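Local coordinates for malate dehydrogenase (Picrophilus torridus, PDB 4BGV), which probably catalyses the reversible, NAD-dependent oxidation of (S)-malate to oxaloacetate, a step of the tricarboxylic acid cycle, at residues A71-S76 with E109-Y114; F169-A174 with N192-P197. All blocks are in the same frame, centred on the assembly; numbering follows the deposited sequence.

Contact 1. Residues A71-S76 with E109-Y114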
ATOM      1  N   ALA A  71      12.011  17.284 -25.990  1.00 16.93           N
ATOM      2  CA  ALA A  71      13.269  17.468 -25.257  1.00 16.72           C
ATOM      3  C   ALA A  71      13.103  17.201 -23.755  1.00 18.51           C
ATOM      4  O   ALA A  71      14.048  16.778 -23.085  1.00 14.21           O
ATOM      5  CB  ALA A  71      13.843  18.879 -25.505  1.00 15.59           C
ATOM      6  N   GLU A  72      11.893  17.431 -23.243  1.00 14.54           N
ATOM      7  CA  GLU A  72      11.563  17.163 -21.848  1.00 15.16           C
ATOM      8  C   GLU A  72      11.612  15.680 -21.439  1.00 11.83           C
ATOM      9  O   GLU A  72      11.543  15.365 -20.254  1.00 13.33           O
ATOM     10  CB  GLU A  72      10.197  17.779 -21.485  1.00 17.05           C
ATOM     11  CG  GLU A  72      10.156  19.306 -21.590  1.00 20.06           C
ATOM     12  CD  GLU A  72      10.935  19.987 -20.483  1.00 25.43           C
ATOM     13  OE1 GLU A  72      11.441  19.274 -19.589  1.00 25.08           O
ATOM     14  OE2 GLU A  72      11.039  21.235 -20.499  1.00 26.48           O
ATOM     15  N   MET A  73      11.757  14.774 -22.400  1.00 13.06           N
ATOM     16  CA  MET A  73      11.922  13.352 -22.083  1.00 13.65           C
ATOM     17  C   MET A  73      13.335  13.018 -21.624  1.00 13.30           C
ATOM     18  O   MET A  73      13.565  11.932 -21.116  1.00 16.83           O
ATOM     19  CB  MET A  73      11.579  12.461 -23.292  1.00 13.01           C
ATOM     20  CG  MET A  73      10.128  12.549 -23.746  1.00 10.93           C
ATOM     21  SD  MET A  73       9.739  11.214 -24.899  1.00 15.37           S
ATOM     22  CE  MET A  73      10.895  11.515 -26.230  1.00 15.77           C
ATOM     23  N   LYS A  74      14.277  13.946 -21.811  1.00 13.02           N
ATOM     24  CA  LYS A  74      15.676  13.695 -21.468  0.50 13.95           C
ATOM     25  C   LYS A  74      15.830  13.054 -20.091  1.00 13.20           C
ATOM     26  O   LYS A  74      15.245  13.512 -19.104  1.00 14.57           O
ATOM     27  CB  LYS A  74      16.498  14.984 -21.548  0.50 16.86           C
ATOM     28  CG  LYS A  74      15.993  16.106 -20.656  0.50 18.64           C
ATOM     29  CD  LYS A  74      16.839  17.364 -20.813  0.50 23.33           C
ATOM     30  CE  LYS A  74      16.287  18.510 -19.988  0.50 24.17           C
ATOM     31  NZ  LYS A  74      17.168  19.704 -20.073  0.50 24.48           N
ATOM     32  N   GLY A  75      16.610  11.977 -20.037  1.00 15.70           N
ATOM     33  CA  GLY A  75      16.891  11.296 -18.788  1.00 19.57           C
ATOM     34  C   GLY A  75      15.794  10.362 -18.303  1.00 17.43           C
ATOM     35  O   GLY A  75      15.825   9.920 -17.158  1.00 12.87           O
ATOM     36  N   SER A  76      14.823  10.058 -19.164  1.00 12.89           N
ATOM     37  CA  SER A  76      13.770   9.120 -18.794  1.00 12.00           C
ATOM     38  C   SER A  76      14.342   7.708 -18.715  1.00 11.24           C
ATOM     39  O   SER A  76      15.043   7.267 -19.621  1.00 15.52           O
ATOM     40  CB  SER A  76      12.631   9.141 -19.830  1.00 14.08           C
ATOM     41  OG  SER A  76      11.917  10.378 -19.807  1.00 12.47           O
ATOM     42  N   GLU A 109      11.695   8.327 -33.876  1.00 12.44           N
ATOM     43  CA  GLU A 109      12.682   9.333 -34.276  1.00 16.34           C
ATOM     44  C   GLU A 109      12.883  10.403 -33.206  1.00 14.93           C
ATOM     45  O   GLU A 109      14.010  10.824 -32.954  1.00 15.54           O
ATOM     46  CB  GLU A 109      12.323   9.943 -35.642  1.00 14.29           C
ATOM     47  CG  GLU A 109      12.621   8.947 -36.779  1.00 16.38           C
ATOM     48  CD  GLU A 109      11.909   9.267 -38.079  1.00 24.91           C
ATOM     49  OE1 GLU A 109      11.110  10.235 -38.118  1.00 25.16           O
ATOM     50  OE2 GLU A 109      12.152   8.536 -39.064  1.00 22.97           O
ATOM     51  N   ALA A 110      11.794  10.830 -32.571  1.00 15.99           N
ATOM     52  CA  ALA A 110      11.887  11.766 -31.455  1.00 15.68           C
ATOM     53  C   ALA A 110      12.604  11.155 -30.246  1.00 14.50           C
ATOM     54  O   ALA A 110      13.367  11.835 -29.566  1.00 12.83           O
ATOM     55  CB  ALA A 110      10.494  12.283 -31.054  1.00 13.33           C
ATOM     56  N   ILE A 111      12.352   9.879 -29.972  1.00 13.63           N
ATOM     57  CA  ILE A 111      13.040   9.197 -28.878  1.00 15.51           C
ATOM     58  C   ILE A 111      14.548   9.104 -29.138  1.00 15.39           C
ATOM     59  O   ILE A 111      15.361   9.334 -28.238  1.00 14.76           O
ATOM     60  CB  ILE A 111      12.453   7.783 -28.635  1.00 13.04           C
ATOM     61  CG1 ILE A 111      11.035   7.880 -28.054  1.00 12.53           C
ATOM     62  CG2 ILE A 111      13.355   6.987 -27.712  1.00 14.05           C
ATOM     63  CD1 ILE A 111      10.246   6.547 -28.100  1.00 16.81           C
ATOM     64  N   LYS A 112      14.915   8.778 -30.371  1.00 17.65           N
ATOM     65  CA  LYS A 112      16.322   8.709 -30.742  1.00 17.02           C
ATOM     66  C   LYS A 112      16.996  10.062 -30.554  1.00 18.23           C
ATOM     67  O   LYS A 112      18.130  10.146 -30.086  1.00 16.13           O
ATOM     68  CB  LYS A 112      16.467   8.263 -32.193  1.00 16.92           C
ATOM     69  CG  LYS A 112      17.909   8.225 -32.679  1.00 20.37           C
ATOM     70  CD  LYS A 112      17.966   7.836 -34.141  1.00 25.33           C
ATOM     71  CE  LYS A 112      19.397   7.542 -34.569  1.00 33.27           C
ATOM     72  NZ  LYS A 112      19.435   6.884 -35.900  1.00 42.14           N
ATOM     73  N   LYS A 113      16.281  11.120 -30.916  1.00 15.91           N
ATOM     74  CA  LYS A 113      16.827  12.469 -30.841  1.00 16.78           C
ATOM     75  C   LYS A 113      16.945  12.987 -29.408  1.00 17.58           C
ATOM     76  O   LYS A 113      17.927  13.650 -29.065  1.00 19.28           O
ATOM     77  CB  LYS A 113      15.977  13.436 -31.664  1.00 15.96           C
ATOM     78  CG  LYS A 113      16.471  14.891 -31.636  1.00 21.33           C
ATOM     79  CD  LYS A 113      15.640  15.752 -32.554  1.00 23.22           C
ATOM     80  CE  LYS A 113      16.221  17.156 -32.694  1.00 29.79           C
ATOM     81  NZ  LYS A 113      15.423  17.938 -33.681  1.00 35.24           N
ATOM     82  N   TYR A 114      15.959  12.694 -28.563  1.00 13.99           N
ATOM     83  CA  TYR A 114      15.917  13.361 -27.260  1.00 12.25           C
ATOM     84  C   TYR A 114      16.204  12.494 -26.034  1.00 16.20           C
ATOM     85  O   TYR A 114      16.544  13.020 -24.966  1.00 16.07           O
ATOM     86  CB  TYR A 114      14.568  14.057 -27.073  1.00 16.19           C
ATOM     87  CG  TYR A 114      14.343  15.210 -28.017  1.00 16.37           C
ATOM     88  CD1 TYR A 114      15.092  16.379 -27.910  1.00 19.50           C
ATOM     89  CD2 TYR A 114      13.372  15.146 -28.999  1.00 19.72           C
ATOM     90  CE1 TYR A 114      14.883  17.447 -28.760  1.00 19.01           C
ATOM     91  CE2 TYR A 114      13.155  16.219 -29.862  1.00 19.47           C
ATOM     92  CZ  TYR A 114      13.915  17.363 -29.736  1.00 19.00           C
ATOM     93  OH  TYR A 114      13.704  18.435 -30.588  1.00 20.67           O
TER
HETATM   94  O   HOH W   1      16.745  15.735 -24.683  1.00 39.30           O
HETATM   95  O   HOH W   2      18.566  11.764 -22.492  1.00 29.63           O
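Ala-71 and Tyr-114 bring the backbones to 5.3 Å, CA to CA, where a short 3-10 segment, 71-73, meets the last turn of helix 93-114; a type II turn from Met-73 to Ser-76 then carries the chain onward. The phenol ring of Tyr-114 lies against Ala-71. The backbone N of Ala-71 sits over the centre of one face, 3.6 Å above the plane, and its CA is 3.4 Å from Tyr-114 CD1, while CB of Ala-71 rests near CD1 and CE1. CG of Lys-113 covers the opposite face, so the ring is held between its helix neighbour and the 3-10 backbone. An alanine in place of Tyr-114 would probably open a gap beside Ala-71 and leave CG of Lys-113 without its aromatic cover. Deeper in, Met-73 bends at chi3 (-60°), which sets its CE 4.1 Å from CG1 of Ile-111; the two side chains cross at about a right angle, and Ile-79 packs on both. Water links the backbones: one molecule donates to Tyr-114 O at 2.7 Å and weakly to Ala-71 O, and a second accepts from Gly-75 N and donates weakly to Tyr-114 O. This is helix-on-loop packing of a Rossmann-type NAD-binding domain, in which the chain leading into strand 78-81 is covered by the helix that follows that strand.

Contact 2. Residues F169-A174 with N192-P197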
ATOM      1  N   PHE A 169      -8.107 -13.621  -6.726  1.00 10.27           N
ATOM      2  CA  PHE A 169      -7.397 -13.289  -7.954  1.00 12.79           C
ATOM      3  C   PHE A 169      -5.900 -13.521  -7.784  1.00 14.46           C
ATOM      4  O   PHE A 169      -5.194 -13.771  -8.756  1.00 14.67           O
ATOM      5  CB  PHE A 169      -7.635 -11.832  -8.366  1.00 10.84           C
ATOM      6  CG  PHE A 169      -9.072 -11.496  -8.638  1.00  8.60           C
ATOM      7  CD1 PHE A 169      -9.730 -12.037  -9.744  1.00  9.16           C
ATOM      8  CD2 PHE A 169      -9.763 -10.618  -7.815  1.00 11.16           C
ATOM      9  CE1 PHE A 169     -11.035 -11.727 -10.010  1.00 10.09           C
ATOM     10  CE2 PHE A 169     -11.078 -10.288  -8.082  1.00 11.24           C
ATOM     11  CZ  PHE A 169     -11.728 -10.848  -9.178  1.00 14.08           C
ATOM     12  N   GLU A 170      -5.412 -13.450  -6.550  1.00  9.44           N
ATOM     13  CA  GLU A 170      -3.974 -13.593  -6.315  1.00 11.69           C
ATOM     14  C   GLU A 170      -3.460 -15.001  -6.583  1.00 11.84           C
ATOM     15  O   GLU A 170      -2.276 -15.195  -6.860  1.00 14.23           O
ATOM     16  CB  GLU A 170      -3.611 -13.185  -4.882  1.00 16.94           C
ATOM     17  CG  GLU A 170      -2.119 -13.285  -4.581  1.00 25.69           C
ATOM     18  CD  GLU A 170      -1.707 -12.497  -3.354  1.00 32.99           C
ATOM     19  OE1 GLU A 170      -2.602 -12.013  -2.627  1.00 33.04           O
ATOM     20  OE2 GLU A 170      -0.482 -12.359  -3.124  1.00 35.22           O
ATOM     21  N   ASP A 171      -4.344 -15.986  -6.504  1.00 10.37           N
ATOM     22  CA  ASP A 171      -3.920 -17.377  -6.597  1.00 11.44           C
ATOM     23  C   ASP A 171      -4.177 -18.027  -7.956  1.00 16.69           C
ATOM     24  O   ASP A 171      -3.796 -19.180  -8.182  1.00 14.82           O
ATOM     25  CB  ASP A 171      -4.553 -18.179  -5.463  1.00 13.90           C
ATOM     26  CG  ASP A 171      -4.129 -17.654  -4.091  1.00 17.05           C
ATOM     27  OD1 ASP A 171      -2.924 -17.356  -3.925  1.00 15.69           O
ATOM     28  OD2 ASP A 171      -4.993 -17.514  -3.195  1.00 16.10           O
ATOM     29  N   VAL A 172      -4.805 -17.289  -8.867  1.00 10.91           N
ATOM     30  CA  VAL A 172      -5.011 -17.813 -10.211  1.00 12.29           C
ATOM     31  C   VAL A 172      -3.820 -17.426 -11.099  1.00 15.84           C
ATOM     32  O   VAL A 172      -3.330 -16.295 -11.052  1.00 12.81           O
ATOM     33  CB  VAL A 172      -6.324 -17.313 -10.849  1.00 12.39           C
ATOM     34  CG1 VAL A 172      -6.475 -17.890 -12.246  1.00 14.29           C
ATOM     35  CG2 VAL A 172      -7.529 -17.729 -10.015  1.00 12.70           C
ATOM     36  N   ASN A 173      -3.337 -18.384 -11.879  1.00 15.15           N
ATOM     37  CA  ASN A 173      -2.266 -18.146 -12.830  1.00 14.60           C
ATOM     38  C   ASN A 173      -2.718 -18.582 -14.201  1.00 13.59           C
ATOM     39  O   ASN A 173      -3.147 -19.710 -14.373  1.00 14.26           O
ATOM     40  CB  ASN A 173      -1.033 -18.928 -12.423  1.00 15.77           C
ATOM     41  CG  ASN A 173      -0.570 -18.566 -11.026  1.00 22.90           C
ATOM     42  OD1 ASN A 173       0.031 -17.517 -10.830  1.00 22.21           O
ATOM     43  ND2 ASN A 173      -0.886 -19.416 -10.043  1.00 21.42           N
ATOM     44  N   ALA A 174      -2.633 -17.686 -15.177  1.00 11.21           N
ATOM     45  CA  ALA A 174      -3.119 -17.983 -16.520  1.00 13.10           C
ATOM     46  C   ALA A 174      -2.004 -17.729 -17.530  1.00 12.42           C
ATOM     47  O   ALA A 174      -1.500 -16.612 -17.632  1.00 14.86           O
ATOM     48  CB  ALA A 174      -4.332 -17.117 -16.835  1.00 15.27           C
ATOM     49  N   ASN A 192      -3.334 -22.549 -13.599  1.00 11.15           N
ATOM     50  CA  ASN A 192      -3.620 -23.270 -12.368  1.00  9.99           C
ATOM     51  C   ASN A 192      -4.165 -22.357 -11.279  1.00 10.63           C
ATOM     52  O   ASN A 192      -4.117 -21.121 -11.401  1.00 13.27           O
ATOM     53  CB  ASN A 192      -2.330 -23.933 -11.855  1.00 11.77           C
ATOM     54  CG  ASN A 192      -1.238 -22.917 -11.539  1.00 14.40           C
ATOM     55  OD1 ASN A 192      -1.286 -22.235 -10.518  1.00 14.05           O
ATOM     56  ND2 ASN A 192      -0.247 -22.819 -12.418  1.00 11.59           N
ATOM     57  N   VAL A 193      -4.688 -22.968 -10.214  1.00  9.28           N
ATOM     58  CA  VAL A 193      -4.983 -22.220  -8.997  1.00  8.54           C
ATOM     59  C   VAL A 193      -4.037 -22.727  -7.901  1.00 10.25           C
ATOM     60  O   VAL A 193      -4.127 -23.891  -7.477  1.00  9.64           O
ATOM     61  CB  VAL A 193      -6.436 -22.406  -8.516  1.00 10.53           C
ATOM     62  CG1 VAL A 193      -6.673 -21.564  -7.268  1.00 15.77           C
ATOM     63  CG2 VAL A 193      -7.420 -21.999  -9.611  1.00 12.13           C
ATOM     64  N   SER A 194      -3.124 -21.862  -7.469  1.00 10.37           N
ATOM     65  CA  SER A 194      -2.100 -22.232  -6.487  1.00 11.67           C
ATOM     66  C   SER A 194      -1.395 -23.544  -6.856  1.00 13.52           C
ATOM     67  O   SER A 194      -1.086 -24.353  -5.975  1.00 14.24           O
ATOM     68  CB  SER A 194      -2.708 -22.340  -5.079  1.00 13.44           C
ATOM     69  OG  SER A 194      -3.254 -21.098  -4.670  1.00 12.38           O
ATOM     70  N   GLY A 195      -1.167 -23.750  -8.158  1.00  9.70           N
ATOM     71  CA  GLY A 195      -0.454 -24.915  -8.642  1.00  9.39           C
ATOM     72  C   GLY A 195      -1.339 -26.052  -9.107  1.00 14.14           C
ATOM     73  O   GLY A 195      -0.894 -26.946  -9.837  1.00 11.83           O
ATOM     74  N   ILE A 196      -2.599 -26.034  -8.690  1.00 11.19           N
ATOM     75  CA  ILE A 196      -3.511 -27.092  -9.105  1.00 10.69           C
ATOM     76  C   ILE A 196      -3.986 -26.774 -10.515  1.00 11.82           C
ATOM     77  O   ILE A 196      -4.596 -25.730 -10.728  1.00 13.12           O
ATOM     78  CB  ILE A 196      -4.724 -27.201  -8.166  1.00 11.81           C
ATOM     79  CG1 ILE A 196      -4.268 -27.462  -6.729  1.00 11.37           C
ATOM     80  CG2 ILE A 196      -5.654 -28.317  -8.655  1.00 14.77           C
ATOM     81  CD1 ILE A 196      -5.380 -27.341  -5.675  1.00 14.42           C
ATOM     82  N   PRO A 197      -3.696 -27.656 -11.490  1.00 13.69           N
ATOM     83  CA  PRO A 197      -4.042 -27.315 -12.877  1.00 13.68           C
ATOM     84  C   PRO A 197      -5.524 -27.043 -13.040  1.00 14.79           C
ATOM     85  O   PRO A 197      -6.371 -27.696 -12.413  1.00 13.15           O
ATOM     86  CB  PRO A 197      -3.623 -28.569 -13.665  1.00 17.73           C
ATOM     87  CG  PRO A 197      -2.545 -29.169 -12.825  1.00 17.93           C
ATOM     88  CD  PRO A 197      -3.007 -28.960 -11.410  1.00 13.60           C
TER
HETATM   89  O   HOH W   3      -0.983 -18.904  -4.747  1.00 19.37           O
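Asn-173 and Asn-192 face each other as an antiparallel hydrogen-bonded pair, their backbones joined by Asn-173 N to Asn-192 O and Asn-192 N to Asn-173 O, both 2.9 Å. From CB of Asn-192, CG lies between the backbone N and the carbonyl carbon (chi1 61°). CG of Asn-192 comes 4.1 Å from CB of Asn-173, and ND2 of Asn-192 passes 4.0 Å from that same CB. OD1 of Asn-192 does the polar work: it accepts from ND2 of Asn-173 at 2.9 Å, the two amide planes turned 45° apart, and from Gly-195 N at 2.8 Å, the donors approaching from opposite faces of its plane. The second bond, to the backbone N three residues on, is an Asx motif and ties Asn-192 to the type I' turn from Val-193 to Ile-196. That turn joins strands 184-193 and 196-197 of the three-stranded antiparallel sheet in the alpha/beta C-terminal domain, and strand 172-178 forms its other margin. Val-172 and Val-193, a non-hydrogen-bonded pair, point to the other side of the sheet and meet CG2 to CG2 at 4.3 Å; Leu-161 and Ala-162 of helix 150-165 pack on Val-172. At the sheet end, Ser-194 N donates to Asp-171 O, and a water donates to both Asp-171 OD1 and Ser-194 OG. In the second subunit, Arg-251 forms a salt bridge with Asp-171 OD2, which also accepts from Val-252 N, while Ser-194 OG bonds to Val-252 O.

Contact 1 and contact 2 lie on opposite sides of the chain's centre, their centres about 41 Å apart and their nearest atoms about 28 Å apart, so neither touches the other. Both segments of contact 1 precede those of contact 2 and belong to the NAD-binding domain; contact 2 belongs to the C-terminal one. Neither contains a predicted site residue: the side chain of Met-73 is about 10 Å from Gly-9, and that of Ile-111 about 10 Å from that of Thr-124, both probable NAD-binding residues, while that of Val-172 is about 11 Å from that of Arg-156, a probable substrate ligand. No other chain of the tetramer touches contact 1, whereas 169-174 with 192-197 lies at a subunit interface.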